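Local coordinates for PHOX (Pseudomonas fluorescens, PDB 4A9V), which is an alkaline phosphatase of the beta-propeller PhoX family, which catalyses phosphotransfer chemistry with a complex iron-calcium cofactor, at residues 305-310 / 316-321; 182-185 / 189-192; 250-255 / 259-264; 152-157 / 366-371. All blocks are in the same frame, centred on the assembly; numbering follows the deposited sequence.

From the N terminus, residues 152-157 come first, and they meet their partner only 209 residues later, when residues 366-371, at the end of helix 364-369, close interaction 4. Interactions 2, 3 and 1 follow one another within that long loop, and none of them crosses another. Interaction 2 closes the tight hairpin 182-185/189-192. Interaction 3 closes 250-255/259-264 in the same sheet, joined to it by the backbone bonds Tyr189 O to Ile252 N and Thr191 O to Val250 N. Interaction 1 closes the 305-310/316-321 connection of a second sheet. Asp320 links it to Arg264 by a salt bridge and to Ser152 by a probable hydrogen bond, so interactions 1, 3 and 4 adjoin.

Interaction 1 (305-310 / 316-321); sequences DKINHR and RDILDH
Ile307 and Ile318 form the apolar part of this contact, their side chains crossing obliquely with CG1 of Ile307 3.8 Å from CD1 of Ile318. In Ile318, CG1 lies anti to the backbone N (chi1 -167°) and CD1 continues the extended line, which carries this methyl across to 305-310. There it also settles against the opposite backbone, with Ile318 CD1 3.8 Å from Asp305 O. Both isoleucines are buried, and Trp186 packs on each of them. The other branch of Ile307 is used too: its CG2 sits over the centre of the His309 ring, 3.6 Å above the plane.

The polar connection runs through water, for no direct hydrogen bond joins the segments. One water accepts from Asp305 N at 2.9 Å and donates to Ile318 O at 2.8 Å, although it has more acceptors in reach than protons to give. It thereby bridges the pair whose CA atoms come nearest across the contact.

No salt bridge joins the two segments; Arg316 and Asp317 pair within 316-321, and Asp320 reaches out to Arg264. Arg316 grips the Asp317 carboxylate side-on: Arg316 NE points almost perfectly straight (179°) at Asp317 OD1, 2.9 Å away, and NH2 meets OD2 on its syn side. OD1 is approached from above the carboxylate plane, so the two flat groups are not coplanar. A backbone bond from Asp320 N to Asp317 O closes a tight turn of the chain here.

Together these features describe an irregular connection between strands 296-303 and 322-329, antiparallel neighbours in one sheet of the beta-propeller, drawn together by an isoleucine pair and a backbone-bridging water.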
loop_
_atom_site.group_PDB
_atom_site.type_symbol
_atom_site.label_atom_id
_atom_site.label_comp_id
_atom_site.label_asym_id
_atom_site.label_seq_id
_atom_site.Cartn_x
_atom_site.Cartn_y
_atom_site.Cartn_z
ATOM N N ASP A 305 1.165 -14.013 -21.048
ATOM C CA ASP A 305 0.429 -15.265 -21.066
ATOM C C ASP A 305 -0.959 -15.095 -20.458
ATOM O O ASP A 305 -1.187 -14.275 -19.564
ATOM C CB ASP A 305 1.203 -16.324 -20.284
ATOM C CG ASP A 305 2.619 -16.496 -20.788
ATOM O OD1 ASP A 305 2.824 -16.486 -22.020
ATOM O OD2 ASP A 305 3.530 -16.666 -19.947
ATOM N N LYS A 306 -1.877 -15.931 -20.918
ATOM C CA LYS A 306 -3.167 -16.071 -20.274
ATOM C C LYS A 306 -3.005 -16.716 -18.909
ATOM O O LYS A 306 -2.188 -17.627 -18.727
ATOM C CB LYS A 306 -4.110 -16.905 -21.146
ATOM C CG LYS A 306 -4.459 -16.245 -22.466
ATOM C CD LYS A 306 -5.334 -17.140 -23.322
ATOM C CE LYS A 306 -5.690 -16.462 -24.635
ATOM N NZ LYS A 306 -4.786 -15.324 -24.966
ATOM N N ILE A 307 -3.826 -16.279 -17.963
ATOM C CA ILE A 307 -3.931 -16.954 -16.683
ATOM C C ILE A 307 -4.484 -18.351 -16.896
ATOM O O ILE A 307 -5.519 -18.528 -17.537
ATOM C CB ILE A 307 -4.872 -16.193 -15.737
ATOM C CG1 ILE A 307 -4.363 -14.773 -15.489
ATOM C CG2 ILE A 307 -5.059 -16.949 -14.435
ATOM C CD1 ILE A 307 -5.414 -13.856 -14.898
ATOM N N ASN A 308 -3.811 -19.337 -16.318
ATOM C CA ASN A 308 -4.326 -20.692 -16.287
ATOM C C ASN A 308 -5.106 -20.890 -14.992
ATOM O O ASN A 308 -4.521 -21.083 -13.929
ATOM C CB ASN A 308 -3.166 -21.683 -16.374
ATOM C CG ASN A 308 -3.637 -23.104 -16.561
ATOM O OD1 ASN A 308 -4.702 -23.481 -16.074
ATOM N ND2 ASN A 308 -2.847 -23.909 -17.257
ATOM N N HIS A 309 -6.417 -20.715 -15.052
ATOM C CA HIS A 309 -7.224 -20.706 -13.833
ATOM C C HIS A 309 -7.275 -22.058 -13.172
ATOM O O HIS A 309 -7.287 -22.145 -11.944
ATOM C CB HIS A 309 -8.627 -20.194 -14.118
ATOM C CG HIS A 309 -8.687 -18.710 -14.362
ATOM N ND1 HIS A 309 -8.577 -17.805 -13.366
ATOM C CD2 HIS A 309 -8.751 -17.989 -15.543
ATOM C CE1 HIS A 309 -8.640 -16.568 -13.885
ATOM N NE2 HIS A 309 -8.720 -16.679 -15.216
ATOM N N ARG A 310 -7.277 -23.132 -13.962
ATOM C CA ARG A 310 -7.511 -24.476 -13.425
ATOM C C ARG A 310 -6.263 -25.109 -12.838
ATOM O O ARG A 310 -6.355 -26.089 -12.095
ATOM C CB ARG A 310 -8.091 -25.385 -14.504
ATOM C CG ARG A 310 -9.535 -25.068 -14.805
ATOM C CD ARG A 310 -9.996 -25.699 -16.105
ATOM N NE ARG A 310 -11.400 -25.421 -16.357
ATOM C CZ ARG A 310 -11.879 -24.269 -16.809
ATOM N NH1 ARG A 310 -11.062 -23.304 -17.208
ATOM N NH2 ARG A 310 -13.192 -24.106 -16.891
ATOM N N ARG A 316 3.516 -19.941 -12.707
ATOM C CA ARG A 316 4.723 -19.617 -11.957
ATOM C C ARG A 316 5.391 -18.339 -12.478
ATOM O O ARG A 316 5.884 -17.528 -11.696
ATOM C CB ARG A 316 5.702 -20.785 -12.034
ATOM C CG ARG A 316 6.944 -20.615 -11.178
ATOM C CD ARG A 316 7.973 -21.692 -11.486
ATOM N NE ARG A 316 8.566 -21.493 -12.805
ATOM C CZ ARG A 316 9.084 -22.465 -13.553
ATOM N NH1 ARG A 316 9.280 -23.670 -13.033
ATOM N NH2 ARG A 316 9.578 -22.181 -14.752
ATOM N N ASP A 317 5.540 -18.245 -13.793
ATOM C CA ASP A 317 6.322 -17.174 -14.400
ATOM C C ASP A 317 5.475 -16.067 -15.015
ATOM O O ASP A 317 5.986 -15.271 -15.804
ATOM C CB ASP A 317 7.256 -17.726 -15.492
ATOM C CG ASP A 317 8.119 -18.875 -15.008
ATOM O OD1 ASP A 317 8.595 -18.822 -13.854
ATOM O OD2 ASP A 317 8.416 -19.774 -15.829
ATOM N N ILE A 318 4.175 -16.048 -14.736
ATOM C CA ILE A 318 3.281 -15.182 -15.492
ATOM C C ILE A 318 3.681 -13.703 -15.356
ATOM O O ILE A 318 3.590 -12.941 -16.316
ATOM C CB ILE A 318 1.798 -15.414 -15.122
ATOM C CG1 ILE A 318 0.878 -14.737 -16.136
ATOM C CG2 ILE A 318 1.484 -14.969 -13.699
ATOM C CD1 ILE A 318 -0.589 -15.046 -15.925
ATOM N N LEU A 319 4.163 -13.304 -14.182
ATOM C CA LEU A 319 4.526 -11.908 -13.958
ATOM C C LEU A 319 5.951 -11.573 -14.391
ATOM O O LEU A 319 6.406 -10.453 -14.170
ATOM C CB LEU A 319 4.318 -11.527 -12.494
ATOM C CG LEU A 319 2.879 -11.642 -11.976
ATOM C CD1 LEU A 319 2.806 -11.186 -10.525
ATOM C CD2 LEU A 319 1.904 -10.864 -12.849
ATOM N N ASP A 320 6.615 -12.501 -15.088
ATOM C CA ASP A 320 7.943 -12.243 -15.640
ATOM C C ASP A 320 7.929 -11.776 -17.093
ATOM O O ASP A 320 8.976 -11.388 -17.617
ATOM C CB ASP A 320 8.838 -13.480 -15.530
ATOM C CG ASP A 320 9.337 -13.728 -14.118
ATOM O OD1 ASP A 320 9.275 -12.821 -13.257
ATOM O OD2 ASP A 320 9.877 -14.831 -13.901
ATOM N N HIS A 321 6.775 -11.849 -17.750
ATOM C CA HIS A 321 6.694 -11.569 -19.182
ATOM C C HIS A 321 5.458 -10.771 -19.434
ATOM O O HIS A 321 4.381 -11.119 -18.955
ATOM C CB HIS A 321 6.636 -12.871 -19.982
ATOM C CG HIS A 321 7.746 -13.832 -19.661
ATOM N ND1 HIS A 321 9.004 -13.658 -20.107
ATOM C CD2 HIS A 321 7.775 -14.935 -18.816
ATOM C CE1 HIS A 321 9.790 -14.628 -19.608
ATOM N NE2 HIS A 321 9.041 -15.399 -18.804
HETATM O O HOH W 1 3.201 -13.941 -18.946
#

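Interaction 2 (182-185 / 189-192); sequences GKTP and YLTC. With EDO (1,2-ethanediol), chain O.
A beta hairpin built from strands 178-183 and 189-193 is closed here, with Gly182 and Leu190 forming an antiparallel hydrogen-bonded pair. Leu190 N donates to Gly182 O at 2.8 Å in a nearly straight bond (177°), and Gly182 N returns one to Leu190 O at 2.9 Å with a more bent angle of 153°. The next pair, Lys183 with Tyr189, is non-hydrogen-bonded. Glycine suits the position: a beta carbon modelled on Gly182 would fall only 3.4 Å from Leu190 CD1.

On the Leu190 side, Thr184 CG2 meets Leu190 CG at 4.0 Å, the two side chains crossing at about a right angle. The Thr184 torsion (chi1 76°) turns OG1 away to a hydrogen bond with Thr188 OG1 and leaves the methyl for the leucine. Tyr189, directed to the other face, brings CD1 obliquely to within 3.5 Å of Gly182 O, while its hydroxyl bonds Asn88 OD1. Lys183 shares that face. Its extended chain takes NZ to Leu73 O and to O1 of an ethanediol, probably from crystallisation, at 2.7 Å, and the amine also makes a cation-pi contact with Phe74.

Farther back on the first strand lies Cys179, part of the mu-oxo-diiron pocket. The chemistry implies a hairpin fixed by its backbone pair, with an apolar filling on one face and polar tethers to strand 68-76 and Asn88 on the other.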
loop_
_atom_site.group_PDB
_atom_site.type_symbol
_atom_site.label_atom_id
_atom_site.label_comp_id
_atom_site.label_asym_id
_atom_site.label_seq_id
_atom_site.Cartn_x
_atom_site.Cartn_y
_atom_site.Cartn_z
ATOM N N GLY A 182 -1.452 -6.945 -3.353
ATOM C CA GLY A 182 -2.349 -7.514 -4.344
ATOM C C GLY A 182 -2.592 -8.976 -4.052
ATOM O O GLY A 182 -1.810 -9.619 -3.358
ATOM N N LYS A 183 -3.672 -9.495 -4.609
ATOM C CA LYS A 183 -4.054 -10.888 -4.442
ATOM C C LYS A 183 -4.286 -11.455 -5.830
ATOM O O LYS A 183 -5.122 -10.944 -6.569
ATOM C CB LYS A 183 -5.340 -10.980 -3.621
ATOM C CG LYS A 183 -5.854 -12.402 -3.463
ATOM C CD LYS A 183 -7.102 -12.440 -2.600
ATOM C CE LYS A 183 -7.670 -13.839 -2.480
ATOM N NZ LYS A 183 -8.946 -13.818 -1.706
ATOM N N THR A 184 -3.541 -12.495 -6.192
ATOM C CA THR A 184 -3.649 -13.020 -7.549
ATOM C C THR A 184 -4.661 -14.161 -7.599
ATOM O O THR A 184 -4.853 -14.882 -6.616
ATOM C CB THR A 184 -2.304 -13.523 -8.099
ATOM O OG1 THR A 184 -2.001 -14.789 -7.504
ATOM C CG2 THR A 184 -1.190 -12.524 -7.854
ATOM N N PRO A 185 -5.234 -14.397 -8.787
ATOM C CA PRO A 185 -6.190 -15.485 -8.923
ATOM C C PRO A 185 -5.515 -16.847 -9.019
ATOM O O PRO A 185 -6.211 -17.853 -9.054
ATOM C CB PRO A 185 -6.946 -15.143 -10.214
ATOM C CG PRO A 185 -6.067 -14.208 -10.958
ATOM C CD PRO A 185 -5.304 -13.449 -9.913
ATOM N N TYR A 189 0.289 -13.846 -3.220
ATOM C CA TYR A 189 0.199 -12.530 -2.616
ATOM C C TYR A 189 1.275 -11.637 -3.226
ATOM O O TYR A 189 2.424 -12.064 -3.381
ATOM C CB TYR A 189 0.449 -12.662 -1.110
ATOM C CG TYR A 189 0.349 -11.367 -0.339
ATOM C CD1 TYR A 189 -0.865 -10.727 -0.208
ATOM C CD2 TYR A 189 1.448 -10.834 0.330
ATOM C CE1 TYR A 189 -0.986 -9.562 0.526
ATOM C CE2 TYR A 189 1.337 -9.666 1.072
ATOM C CZ TYR A 189 0.108 -9.052 1.184
ATOM O OH TYR A 189 -0.063 -7.906 1.926
ATOM N N LEU A 190 0.911 -10.401 -3.555
ATOM C CA LEU A 190 1.883 -9.401 -3.975
ATOM C C LEU A 190 2.060 -8.372 -2.872
ATOM O O LEU A 190 1.078 -7.850 -2.330
ATOM C CB LEU A 190 1.417 -8.704 -5.259
ATOM C CG LEU A 190 1.098 -9.618 -6.448
ATOM C CD1 LEU A 190 0.689 -8.799 -7.664
ATOM C CD2 LEU A 190 2.249 -10.554 -6.787
ATOM N N THR A 191 3.315 -8.128 -2.518
ATOM C CA THR A 191 3.654 -7.086 -1.576
ATOM C C THR A 191 4.513 -6.032 -2.271
ATOM O O THR A 191 5.318 -6.341 -3.146
ATOM C CB THR A 191 4.342 -7.646 -0.310
ATOM O OG1 THR A 191 4.469 -6.592 0.645
ATOM C CG2 THR A 191 5.718 -8.216 -0.601
ATOM N N CYS A 192 4.301 -4.775 -1.906
ATOM C CA CYS A 192 4.806 -3.641 -2.661
ATOM C C CYS A 192 5.800 -2.844 -1.827
ATOM O O CYS A 192 5.462 -2.363 -0.748
ATOM C CB CYS A 192 3.637 -2.744 -3.040
ATOM S SG CYS A 192 2.573 -3.488 -4.283
HETATM C C1 EDO O . -9.303 -17.397 -1.967
HETATM O O1 EDO O . -9.726 -16.284 -0.999
HETATM C C2 EDO O . -7.973 -17.003 -2.621
HETATM O O2 EDO O . -7.198 -18.185 -2.893
#

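Interaction 3 (250-255 / 259-264); sequences VEIDPF and STPVKR. With EDO (1,2-ethanediol), chain M.
This hairpin joins strands 249-252 and 262-264, with Glu251 and Val262 as its antiparallel hydrogen-bonded pair. Glu251 N donates to Val262 O at 2.8 Å, and Val262 N answers to Glu251 O at 3.0 Å. Just before strand 262-264, Pro261 CB packs 3.8 Å from Ile252 CG1 and 3.9 Å from Val250 CG1. Val250 CG2 runs alongside the aliphatic chain of Lys263.

Glu251 also forms a salt bridge with Arg264. Arg264 NE approaches Glu251 OE1 at 2.8 Å nearly along its C-O axis, NH2 adds a weak bond to the same oxygen, and the carboxylate and guanidinium planes stand 61° apart. A bend at chi2 (-65°) turns the arginine back, placing its guanidinium with one face over Val262 CG1. NH1 turns to Asp320 OD1, while Thr188 and Trp186 hold Glu251 OE2. A methionine in place of Arg264 would probably leave both Glu251 OE1 and Asp320 OD1 without their cationic mate in a buried setting. Nearer the turn, where the strands have ended, a water accepts from Asp253 N at 2.9 Å and donates to Ser259 OG, whose hydroxyl also bonds Asp256 O, bridging the two segments.

The chemistry implies an ion pair braced on several sides: two carboxylates share one guanidinium, each glutamate oxygen has partners, and the positive charge probably favours ionised Glu251.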
loop_
_atom_site.group_PDB
_atom_site.type_symbol
_atom_site.label_atom_id
_atom_site.label_comp_id
_atom_site.label_asym_id
_atom_site.label_seq_id
_atom_site.Cartn_x
_atom_site.Cartn_y
_atom_site.Cartn_z
ATOM N N VAL A 250 6.817 -7.892 -5.002
ATOM C CA VAL A 250 7.352 -9.179 -4.585
ATOM C C VAL A 250 6.202 -10.174 -4.435
ATOM O O VAL A 250 5.193 -9.879 -3.801
ATOM C CB VAL A 250 8.095 -9.034 -3.240
ATOM C CG1 VAL A 250 8.691 -10.365 -2.815
ATOM C CG2 VAL A 250 9.172 -7.969 -3.339
ATOM N N GLU A 251 6.338 -11.341 -5.059
ATOM C CA GLU A 251 5.301 -12.363 -5.061
ATOM C C GLU A 251 5.637 -13.457 -4.042
ATOM O O GLU A 251 6.755 -13.990 -4.011
ATOM C CB GLU A 251 5.159 -12.958 -6.464
ATOM C CG GLU A 251 3.988 -13.919 -6.593
ATOM C CD GLU A 251 3.697 -14.364 -8.017
ATOM O OE1 GLU A 251 4.517 -14.088 -8.920
ATOM O OE2 GLU A 251 2.692 -15.081 -8.210
ATOM N N ILE A 252 4.656 -13.741 -3.189
ATOM C CA ILE A 252 4.763 -14.689 -2.085
ATOM C C ILE A 252 3.664 -15.742 -2.212
ATOM O O ILE A 252 2.508 -15.411 -2.461
ATOM C CB ILE A 252 4.596 -13.944 -0.736
ATOM C CG1 ILE A 252 5.766 -12.980 -0.502
ATOM C CG2 ILE A 252 4.445 -14.915 0.431
ATOM C CD1 ILE A 252 5.492 -11.900 0.529
ATOM N N ASP A 253 4.030 -17.003 -1.985
ATOM C CA ASP A 253 3.054 -18.080 -1.909
ATOM C C ASP A 253 2.740 -18.391 -0.449
ATOM O O ASP A 253 3.530 -19.047 0.223
ATOM C CB ASP A 253 3.595 -19.329 -2.601
ATOM C CG ASP A 253 2.598 -20.475 -2.608
ATOM O OD1 ASP A 253 1.515 -20.338 -1.997
ATOM O OD2 ASP A 253 2.913 -21.535 -3.199
ATOM N N PRO A 254 1.597 -17.904 0.056
ATOM C CA PRO A 254 1.331 -18.096 1.477
ATOM C C PRO A 254 1.071 -19.557 1.845
ATOM O O PRO A 254 1.134 -19.914 3.018
ATOM C CB PRO A 254 0.081 -17.248 1.718
ATOM C CG PRO A 254 -0.614 -17.222 0.396
ATOM C CD PRO A 254 0.481 -17.228 -0.633
ATOM N N PHE A 255 0.726 -20.384 0.866
ATOM C CA PHE A 255 0.439 -21.789 1.135
ATOM C C PHE A 255 1.676 -22.690 1.096
ATOM O O PHE A 255 1.567 -23.895 1.321
ATOM C CB PHE A 255 -0.634 -22.307 0.179
ATOM C CG PHE A 255 -1.995 -21.735 0.444
ATOM C CD1 PHE A 255 -2.817 -22.288 1.413
ATOM C CD2 PHE A 255 -2.434 -20.609 -0.230
ATOM C CE1 PHE A 255 -4.051 -21.737 1.700
ATOM C CE2 PHE A 255 -3.671 -20.057 0.053
ATOM C CZ PHE A 255 -4.471 -20.609 1.029
ATOM N N SER A 259 8.699 -21.643 0.683
ATOM C CA SER A 259 8.945 -21.030 -0.619
ATOM C C SER A 259 9.804 -19.778 -0.503
ATOM O O SER A 259 9.797 -19.097 0.524
ATOM C CB SER A 259 7.626 -20.683 -1.305
ATOM O OG SER A 259 6.897 -19.721 -0.558
ATOM N N THR A 260 10.530 -19.476 -1.572
ATOM C CA THR A 260 11.340 -18.267 -1.639
ATOM C C THR A 260 10.611 -17.200 -2.449
ATOM O O THR A 260 10.344 -17.398 -3.633
ATOM C CB THR A 260 12.710 -18.570 -2.282
ATOM O OG1 THR A 260 13.414 -19.514 -1.468
ATOM C CG2 THR A 260 13.545 -17.318 -2.418
ATOM N N PRO A 261 10.260 -16.072 -1.813
ATOM C CA PRO A 261 9.559 -15.022 -2.547
ATOM C C PRO A 261 10.415 -14.432 -3.656
ATOM O O PRO A 261 11.648 -14.511 -3.624
ATOM C CB PRO A 261 9.256 -13.976 -1.467
ATOM C CG PRO A 261 9.291 -14.743 -0.179
ATOM C CD PRO A 261 10.380 -15.754 -0.381
ATOM N N VAL A 262 9.728 -13.843 -4.633
ATOM C CA VAL A 262 10.351 -13.442 -5.889
ATOM C C VAL A 262 10.028 -11.985 -6.204
ATOM O O VAL A 262 8.860 -11.608 -6.323
ATOM C CB VAL A 262 9.853 -14.306 -7.060
ATOM C CG1 VAL A 262 10.591 -13.926 -8.335
ATOM C CG2 VAL A 262 10.024 -15.787 -6.759
ATOM N N LYS A 263 11.071 -11.183 -6.408
ATOM C CA LYS A 263 10.907 -9.811 -6.888
ATOM C C LYS A 263 10.659 -9.819 -8.389
ATOM O O LYS A 263 11.466 -10.335 -9.164
ATOM C CB LYS A 263 12.127 -8.966 -6.536
ATOM C CG LYS A 263 12.467 -9.020 -5.052
ATOM C CD LYS A 263 12.998 -7.707 -4.501
ATOM C CE LYS A 263 13.262 -7.825 -3.010
ATOM N NZ LYS A 263 13.662 -6.534 -2.383
ATOM N N ARG A 264 9.514 -9.280 -8.793
ATOM C CA ARG A 264 9.034 -9.398 -10.165
ATOM C C ARG A 264 9.406 -8.133 -10.948
ATOM O O ARG A 264 8.647 -7.165 -11.002
ATOM C CB ARG A 264 7.521 -9.630 -10.174
ATOM C CG ARG A 264 7.110 -10.949 -9.541
ATOM C CD ARG A 264 7.623 -12.145 -10.328
ATOM N NE ARG A 264 7.139 -13.408 -9.780
ATOM C CZ ARG A 264 7.536 -14.607 -10.192
ATOM N NH1 ARG A 264 8.378 -14.720 -11.210
ATOM N NH2 ARG A 264 7.083 -15.691 -9.590
HETATM C C1 EDO M . 5.628 -17.010 -5.293
HETATM O O1 EDO M . 4.747 -18.075 -5.670
HETATM C C2 EDO M . 6.244 -16.403 -6.548
HETATM O O2 EDO M . 5.918 -17.228 -7.674
HETATM O O HOH W 2 6.857 -17.263 -1.631
#

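Interaction 4 (152-157 / 366-371); sequences SGPAAG and EVLIHA. With EDO (1,2-ethanediol), chain P.
The closest CA pair across the contact is Ala155 with Leu368, 7.0 Å apart. On one side Gly153 to Ala156 make a type I beta turn, closed by Ala156 N donating to Gly153 O at 3.0 Å. On the other is the last stretch of helix 364-369, with His370 N still bonded to Glu366 O. Gly153 has a positive phi (89°), where a beta carbon would press on the carbonyl O of Ser152 and on Pro154 CD.

Two turn residues face two helix residues. The Pro154 ring presents its CB to Leu368 CD1 at 3.6 Å and its CG to the same methyl at 3.7 Å, the side chains crossing at about a right angle. Leu368 reaches it with CG anti to its own carbonyl carbon (chi1 -64°). Beside this pair, the Ala155 methyl rests against the CG1 branch of Ile369, 3.9 Å from CG1 and 4.0 Å from CD1.

No hydrogen bond joins the segments directly. Thr265 OG1, however, binds Ala155 N and Ser152 O, and Arg269 binds the helix end through Ile369 O. The chemistry therefore implies apolar packing of a turn on a helix end, with polar fastening by the chain just after strand 262-264.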
loop_
_atom_site.group_PDB
_atom_site.type_symbol
_atom_site.label_atom_id
_atom_site.label_comp_id
_atom_site.label_asym_id
_atom_site.label_seq_id
_atom_site.Cartn_x
_atom_site.Cartn_y
_atom_site.Cartn_z
ATOM N N SER A 152 13.581 -12.079 -10.249
ATOM C CA SER A 152 13.250 -12.647 -11.547
ATOM C C SER A 152 12.796 -11.558 -12.512
ATOM O O SER A 152 12.696 -10.383 -12.148
ATOM C CB SER A 152 12.177 -13.730 -11.407
ATOM O OG SER A 152 12.168 -14.585 -12.542
ATOM N N GLY A 153 12.542 -11.947 -13.756
ATOM C CA GLY A 153 12.104 -11.007 -14.784
ATOM C C GLY A 153 13.298 -10.399 -15.503
ATOM O O GLY A 153 14.445 -10.791 -15.276
ATOM N N PRO A 154 13.036 -9.420 -16.373
ATOM C CA PRO A 154 14.071 -9.001 -17.309
ATOM C C PRO A 154 15.302 -8.386 -16.653
ATOM O O PRO A 154 16.367 -8.366 -17.265
ATOM C CB PRO A 154 13.352 -7.976 -18.182
ATOM C CG PRO A 154 11.933 -8.434 -18.171
ATOM C CD PRO A 154 11.704 -8.931 -16.768
ATOM N N ALA A 155 15.153 -7.810 -15.465
ATOM C CA ALA A 155 16.278 -7.153 -14.811
ATOM C C ALA A 155 17.091 -8.105 -13.940
ATOM O O ALA A 155 18.162 -7.736 -13.484
ATOM C CB ALA A 155 15.807 -5.953 -14.000
ATOM N N ALA A 156 16.609 -9.325 -13.722
ATOM C CA ALA A 156 17.392 -10.307 -12.974
ATOM C C ALA A 156 18.731 -10.543 -13.663
ATOM O O ALA A 156 18.789 -10.720 -14.879
ATOM C CB ALA A 156 16.630 -11.613 -12.849
ATOM N N GLY A 157 19.811 -10.486 -12.894
ATOM C CA GLY A 157 21.139 -10.763 -13.426
ATOM C C GLY A 157 21.793 -9.594 -14.140
ATOM O O GLY A 157 22.901 -9.725 -14.649
ATOM N N GLU A 366 17.208 -1.812 -17.890
ATOM C CA GLU A 366 17.355 -0.440 -17.414
ATOM C C GLU A 366 16.057 0.357 -17.456
ATOM O O GLU A 366 15.811 1.192 -16.593
ATOM C CB GLU A 366 18.447 0.277 -18.206
ATOM C CG GLU A 366 19.823 -0.312 -17.952
ATOM C CD GLU A 366 20.966 0.535 -18.482
ATOM O OE1 GLU A 366 20.725 1.620 -19.056
ATOM O OE2 GLU A 366 22.128 0.156 -18.223
ATOM N N VAL A 367 15.224 0.095 -18.456
ATOM C CA VAL A 367 13.896 0.689 -18.512
ATOM C C VAL A 367 13.109 0.368 -17.244
ATOM O O VAL A 367 12.432 1.233 -16.688
ATOM C CB VAL A 367 13.131 0.225 -19.770
ATOM C CG1 VAL A 367 11.711 0.768 -19.767
ATOM C CG2 VAL A 367 13.870 0.662 -21.028
ATOM N N LEU A 368 13.199 -0.874 -16.787
ATOM C CA LEU A 368 12.437 -1.316 -15.621
ATOM C C LEU A 368 13.041 -0.803 -14.309
ATOM O O LEU A 368 12.326 -0.306 -13.437
ATOM C CB LEU A 368 12.352 -2.842 -15.612
ATOM C CG LEU A 368 11.592 -3.435 -16.802
ATOM C CD1 LEU A 368 11.852 -4.928 -16.890
ATOM C CD2 LEU A 368 10.110 -3.129 -16.705
ATOM N N ILE A 369 14.362 -0.884 -14.182
ATOM C CA ILE A 369 15.048 -0.408 -12.986
ATOM C C ILE A 369 14.828 1.100 -12.824
ATOM O O ILE A 369 14.694 1.603 -11.708
ATOM C CB ILE A 369 16.550 -0.762 -13.051
ATOM C CG1 ILE A 369 16.746 -2.283 -13.076
ATOM C CG2 ILE A 369 17.304 -0.150 -11.880
ATOM C CD1 ILE A 369 18.129 -2.715 -13.517
ATOM N N HIS A 370 14.788 1.804 -13.952
ATOM C CA HIS A 370 14.598 3.250 -13.984
ATOM C C HIS A 370 13.283 3.613 -14.624
ATOM O O HIS A 370 13.180 4.587 -15.372
ATOM C CB HIS A 370 15.763 3.904 -14.713
ATOM C CG HIS A 370 17.074 3.710 -14.012
ATOM N ND1 HIS A 370 18.258 3.724 -14.653
ATOM C CD2 HIS A 370 17.359 3.532 -12.662
ATOM C CE1 HIS A 370 19.249 3.547 -13.759
ATOM N NE2 HIS A 370 18.696 3.420 -12.543
ATOM N N ALA A 371 12.225 2.923 -14.212
ATOM C CA ALA A 371 10.907 3.124 -14.798
ATOM C C ALA A 371 10.437 4.575 -14.690
ATOM O O ALA A 371 9.780 5.072 -15.598
ATOM C CB ALA A 371 9.906 2.186 -14.161
HETATM C C1 EDO P . 13.717 -14.343 -14.940
HETATM O O1 EDO P . 15.040 -13.977 -15.519
HETATM C C2 EDO P . 12.607 -13.808 -15.848
HETATM O O2 EDO P . 12.530 -14.565 -17.065
#